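Local coordinates for sugar ABC transporter substrate-binding protein (Treponema pallidum subsp. pallidum, PDB 5U2P) that probably serves as the periplasmic ligand-binding component of an ABC transporter, capturing a sugar or another small solute that remains to be identified, at residues L47-E58 / V327-F337. Sequence-based numbering, arbitrary orientation.
Sequences LQNVFTKLELEE and VLASAAYQNSF
Tyr333 fits as a knob into a hole formed by Val50, Lys53, Leu54 and Glu57 of helix 45-58, the central feature of a near-antiparallel helix pairing in a solute-binding protein of two lobes. The local axes of 47-58 and 331-337 approach to 9.7 Å at an angle of 146°. Lys53 and Tyr333 run antiparallel alongside each other; a bend at chi3 (69°) lays the end of the lysine over one ring face. There CE makes a CH-pi contact, and NZ a cation-pi contact, with NZ 4.0 Å from the Tyr333 ring centroid and 17° off the normal. Val327 CG1 lies over the opposite face toward its rim, so an aliphatic branch and the CE-NZ end of Lys53 flank the ring. Lysine suits this partly exposed place because its methylenes pack while its charge meets the pi cloud. Tyrosine suits the hole because its flat ring fills it and carries a hydroxyl to a water in the ring plane, 2.8 Å from Tyr333 OH, which donates to Glu57 OE1 and Glu58 OE2. Leucine, valine and phenylalanine supply apolar branches and rings between the helices: Leu54 CD1 meets Val327 CG1 at 3.8 Å, Leu328 CD1 reaches the edge of the Phe51 ring, Val50 CG2 lies 3.9 Å from Phe337 CD1, and Leu47 CD2 runs beside Phe337 CE1 at 3.8 Å. Apolar packing thus joins the two segments, and helix 45-58 in turn rests on strand 61-67 through Phe51 and Leu54, while the hydroxyl of the buried Tyr333 shares its water with two carboxylates.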
loop_
_atom_site.group_PDB
_atom_site.type_symbol
_atom_site.label_atom_id
_atom_site.label_comp_id
_atom_site.label_asym_id
_atom_site.label_seq_id
_atom_site.Cartn_x
_atom_site.Cartn_y
_atom_site.Cartn_z
ATOM N N LEU A 47 -0.028 -17.381 13.313
ATOM C CA LEU A 47 1.383 -17.609 13.605
ATOM C C LEU A 47 1.598 -18.663 14.691
ATOM O O LEU A 47 2.571 -19.408 14.650
ATOM C CB LEU A 47 2.067 -16.314 14.025
ATOM C CG LEU A 47 2.415 -15.336 12.901
ATOM C CD1 LEU A 47 3.125 -14.131 13.470
ATOM C CD2 LEU A 47 3.265 -15.986 11.813
ATOM N N GLN A 48 0.711 -18.731 15.672
ATOM C CA GLN A 48 0.863 -19.738 16.719
ATOM C C GLN A 48 0.850 -21.124 16.128
ATOM O O GLN A 48 1.700 -21.947 16.443
ATOM C CB GLN A 48 -0.252 -19.613 17.757
ATOM C CG GLN A 48 -0.094 -18.428 18.687
ATOM C CD GLN A 48 -1.339 -18.193 19.521
ATOM O OE1 GLN A 48 -1.972 -19.141 19.983
ATOM N NE2 GLN A 48 -1.705 -16.928 19.703
ATOM N N ASN A 49 -0.125 -21.370 15.263
ATOM C CA ASN A 49 -0.300 -22.685 14.681
ATOM C C ASN A 49 0.823 -22.971 13.706
ATOM O O ASN A 49 1.243 -24.118 13.556
ATOM C CB ASN A 49 -1.665 -22.790 14.002
ATOM C CG ASN A 49 -2.816 -22.717 15.003
ATOM O OD1 ASN A 49 -2.646 -23.039 16.178
ATOM N ND2 ASN A 49 -3.984 -22.287 14.542
ATOM N N VAL A 50 1.309 -21.916 13.046
ATOM C CA VAL A 50 2.469 -22.023 12.185
ATOM C C VAL A 50 3.673 -22.533 12.978
ATOM O O VAL A 50 4.352 -23.474 12.564
ATOM C CB VAL A 50 2.809 -20.646 11.526
ATOM C CG1 VAL A 50 4.251 -20.551 11.210
ATOM C CG2 VAL A 50 1.978 -20.439 10.278
ATOM N N PHE A 51 3.940 -21.912 14.120
ATOM C CA PHE A 51 5.090 -22.305 14.927
ATOM C C PHE A 51 4.853 -23.673 15.572
ATOM O O PHE A 51 5.798 -24.424 15.816
ATOM C CB PHE A 51 5.393 -21.249 15.993
ATOM C CG PHE A 51 5.806 -19.906 15.435
ATOM C CD1 PHE A 51 6.427 -19.802 14.199
ATOM C CD2 PHE A 51 5.569 -18.746 16.151
ATOM C CE1 PHE A 51 6.799 -18.569 13.688
ATOM C CE2 PHE A 51 5.937 -17.517 15.644
ATOM C CZ PHE A 51 6.555 -17.429 14.411
ATOM N N THR A 52 3.591 -24.017 15.837
ATOM C CA THR A 52 3.284 -25.323 16.403
ATOM C C THR A 52 3.590 -26.419 15.391
ATOM O O THR A 52 4.152 -27.456 15.752
ATOM C CB THR A 52 1.804 -25.435 16.850
ATOM O OG1 THR A 52 1.533 -24.454 17.855
ATOM C CG2 THR A 52 1.512 -26.817 17.429
ATOM N N LYS A 53 3.206 -26.194 14.133
ATOM C CA LYS A 53 3.521 -27.116 13.040
ATOM C C LYS A 53 5.011 -27.262 12.857
ATOM O O LYS A 53 5.518 -28.340 12.562
ATOM C CB LYS A 53 2.917 -26.636 11.719
ATOM C CG LYS A 53 1.461 -26.983 11.508
ATOM C CD LYS A 53 0.967 -26.482 10.154
ATOM C CE LYS A 53 1.600 -27.243 8.998
ATOM N NZ LYS A 53 1.076 -26.789 7.680
ATOM N N LEU A 54 5.721 -26.153 12.976
ATOM C CA LEU A 54 7.139 -26.186 12.791
ATOM C C LEU A 54 7.801 -27.112 13.801
ATOM O O LEU A 54 8.698 -27.884 13.458
ATOM C CB LEU A 54 7.698 -24.761 12.914
ATOM C CG LEU A 54 8.948 -24.383 12.153
ATOM C CD1 LEU A 54 8.779 -24.593 10.654
ATOM C CD2 LEU A 54 9.252 -22.932 12.484
ATOM N N GLU A 55 7.369 -27.021 15.052
ATOM C CA GLU A 55 7.943 -27.842 16.110
ATOM C C GLU A 55 7.550 -29.295 15.924
ATOM O O GLU A 55 8.358 -30.192 16.121
ATOM C CB GLU A 55 7.500 -27.353 17.487
ATOM C CG GLU A 55 8.094 -28.173 18.624
ATOM C CD GLU A 55 7.894 -27.536 19.983
ATOM O OE1 GLU A 55 7.471 -26.364 20.040
ATOM O OE2 GLU A 55 8.165 -28.210 21.000
ATOM N N LEU A 56 6.310 -29.510 15.508
ATOM C CA LEU A 56 5.766 -30.852 15.389
ATOM C C LEU A 56 6.378 -31.593 14.201
ATOM O O LEU A 56 6.746 -32.758 14.319
ATOM C CB LEU A 56 4.245 -30.783 15.255
ATOM C CG LEU A 56 3.455 -32.077 15.448
ATOM C CD1 LEU A 56 3.678 -32.652 16.838
ATOM C CD2 LEU A 56 1.970 -31.832 15.202
ATOM N N GLU A 57 6.514 -30.903 13.071
ATOM C CA GLU A 57 6.939 -31.538 11.822
ATOM C C GLU A 57 8.419 -31.368 11.502
ATOM O O GLU A 57 9.004 -32.217 10.833
ATOM C CB GLU A 57 6.108 -31.001 10.654
ATOM C CG GLU A 57 4.588 -31.204 10.830
ATOM C CD GLU A 57 3.764 -30.720 9.637
ATOM O OE1 GLU A 57 4.334 -30.511 8.550
ATOM O OE2 GLU A 57 2.536 -30.544 9.792
ATOM N N GLU A 58 9.034 -30.289 11.974
ATOM C CA GLU A 58 10.380 -29.957 11.530
ATOM C C GLU A 58 11.404 -30.060 12.651
ATOM O O GLU A 58 12.608 -29.845 12.425
ATOM C CB GLU A 58 10.398 -28.552 10.908
ATOM C CG GLU A 58 9.423 -28.408 9.733
ATOM C CD GLU A 58 9.742 -29.344 8.577
ATOM O OE1 GLU A 58 10.928 -29.582 8.315
ATOM O OE2 GLU A 58 8.814 -29.837 7.911
ATOM N N VAL A 327 10.532 -23.140 5.193
ATOM C CA VAL A 327 9.336 -23.948 5.462
ATOM C C VAL A 327 8.092 -23.046 5.574
ATOM O O VAL A 327 7.030 -23.346 5.011
ATOM C CB VAL A 327 9.473 -24.800 6.752
ATOM C CG1 VAL A 327 8.161 -25.534 7.076
ATOM C CG2 VAL A 327 10.586 -25.821 6.611
ATOM N N LEU A 328 8.217 -21.942 6.291
ATOM C CA LEU A 328 7.087 -21.021 6.445
ATOM C C LEU A 328 6.624 -20.471 5.097
ATOM O O LEU A 328 5.445 -20.206 4.897
ATOM C CB LEU A 328 7.454 -19.869 7.381
ATOM C CG LEU A 328 7.741 -20.201 8.851
ATOM C CD1 LEU A 328 7.913 -18.939 9.695
ATOM C CD2 LEU A 328 6.671 -21.040 9.408
ATOM N N ALA A 329 7.554 -20.324 4.162
ATOM C CA ALA A 329 7.236 -19.784 2.847
ATOM C C ALA A 329 6.522 -20.796 1.941
ATOM O O ALA A 329 5.938 -20.411 0.922
ATOM C CB ALA A 329 8.524 -19.302 2.174
ATOM N N SER A 330 6.581 -22.063 2.312
ATOM C CA SER A 330 6.051 -23.165 1.491
ATOM C C SER A 330 4.542 -23.032 1.345
ATOM O O SER A 330 3.879 -22.471 2.214
ATOM C CB SER A 330 6.414 -24.531 2.092
ATOM O OG SER A 330 5.632 -24.873 3.228
ATOM N N ALA A 331 4.000 -23.543 0.246
ATOM C CA ALA A 331 2.575 -23.375 -0.043
ATOM C C ALA A 331 1.709 -23.988 1.061
ATOM O O ALA A 331 0.661 -23.439 1.418
ATOM C CB ALA A 331 2.239 -23.993 -1.388
ATOM N N ALA A 332 2.166 -25.113 1.608
ATOM C CA ALA A 332 1.445 -25.806 2.675
ATOM C C ALA A 332 1.266 -24.922 3.901
ATOM O O ALA A 332 0.189 -24.878 4.505
ATOM C CB ALA A 332 2.172 -27.092 3.061
ATOM N N TYR A 333 2.328 -24.218 4.273
ATOM C CA TYR A 333 2.266 -23.348 5.437
ATOM C C TYR A 333 1.512 -22.060 5.149
ATOM O O TYR A 333 0.743 -21.597 5.987
ATOM C CB TYR A 333 3.671 -23.055 5.940
ATOM C CG TYR A 333 4.236 -24.129 6.853
ATOM C CD1 TYR A 333 4.478 -25.417 6.395
ATOM C CD2 TYR A 333 4.518 -23.857 8.182
ATOM C CE1 TYR A 333 4.978 -26.381 7.229
ATOM C CE2 TYR A 333 5.019 -24.820 9.021
ATOM C CZ TYR A 333 5.252 -26.080 8.537
ATOM O OH TYR A 333 5.770 -27.042 9.366
ATOM N N GLN A 334 1.726 -21.481 3.967
ATOM C CA GLN A 334 0.967 -20.301 3.578
ATOM C C GLN A 334 -0.536 -20.605 3.544
ATOM O O GLN A 334 -1.347 -19.780 3.971
ATOM C CB GLN A 334 1.422 -19.775 2.212
ATOM C CG GLN A 334 2.815 -19.149 2.223
ATOM C CD GLN A 334 2.887 -17.979 3.176
ATOM O OE1 GLN A 334 2.131 -17.015 3.049
ATOM N NE2 GLN A 334 3.773 -18.075 4.168
ATOM N N ASN A 335 -0.897 -21.782 3.044
ATOM C CA ASN A 335 -2.313 -22.142 2.951
ATOM C C ASN A 335 -2.947 -22.274 4.337
ATOM O O ASN A 335 -4.030 -21.754 4.583
ATOM C CB ASN A 335 -2.482 -23.428 2.150
ATOM C CG ASN A 335 -2.389 -23.192 0.654
ATOM O OD1 ASN A 335 -2.796 -22.141 0.154
ATOM N ND2 ASN A 335 -1.853 -24.167 -0.069
ATOM N N SER A 336 -2.240 -22.927 5.247
ATOM C CA SER A 336 -2.673 -23.030 6.631
ATOM C C SER A 336 -2.766 -21.661 7.290
ATOM O O SER A 336 -3.766 -21.321 7.923
ATOM C CB SER A 336 -1.711 -23.937 7.399
ATOM O OG SER A 336 -2.051 -24.006 8.768
ATOM N N PHE A 337 -1.733 -20.851 7.110
ATOM C CA PHE A 337 -1.685 -19.526 7.699
ATOM C C PHE A 337 -2.863 -18.645 7.290
ATOM O O PHE A 337 -3.432 -17.928 8.117
ATOM C CB PHE A 337 -0.340 -18.883 7.306
ATOM C CG PHE A 337 -0.084 -17.531 7.916
ATOM C CD1 PHE A 337 -0.197 -17.331 9.276
ATOM C CD2 PHE A 337 0.330 -16.470 7.120
ATOM C CE1 PHE A 337 0.065 -16.097 9.834
ATOM C CE2 PHE A 337 0.590 -15.221 7.673
ATOM C CZ PHE A 337 0.459 -15.036 9.031
HETATM O O HOH W 1 6.407 -29.306 7.923
#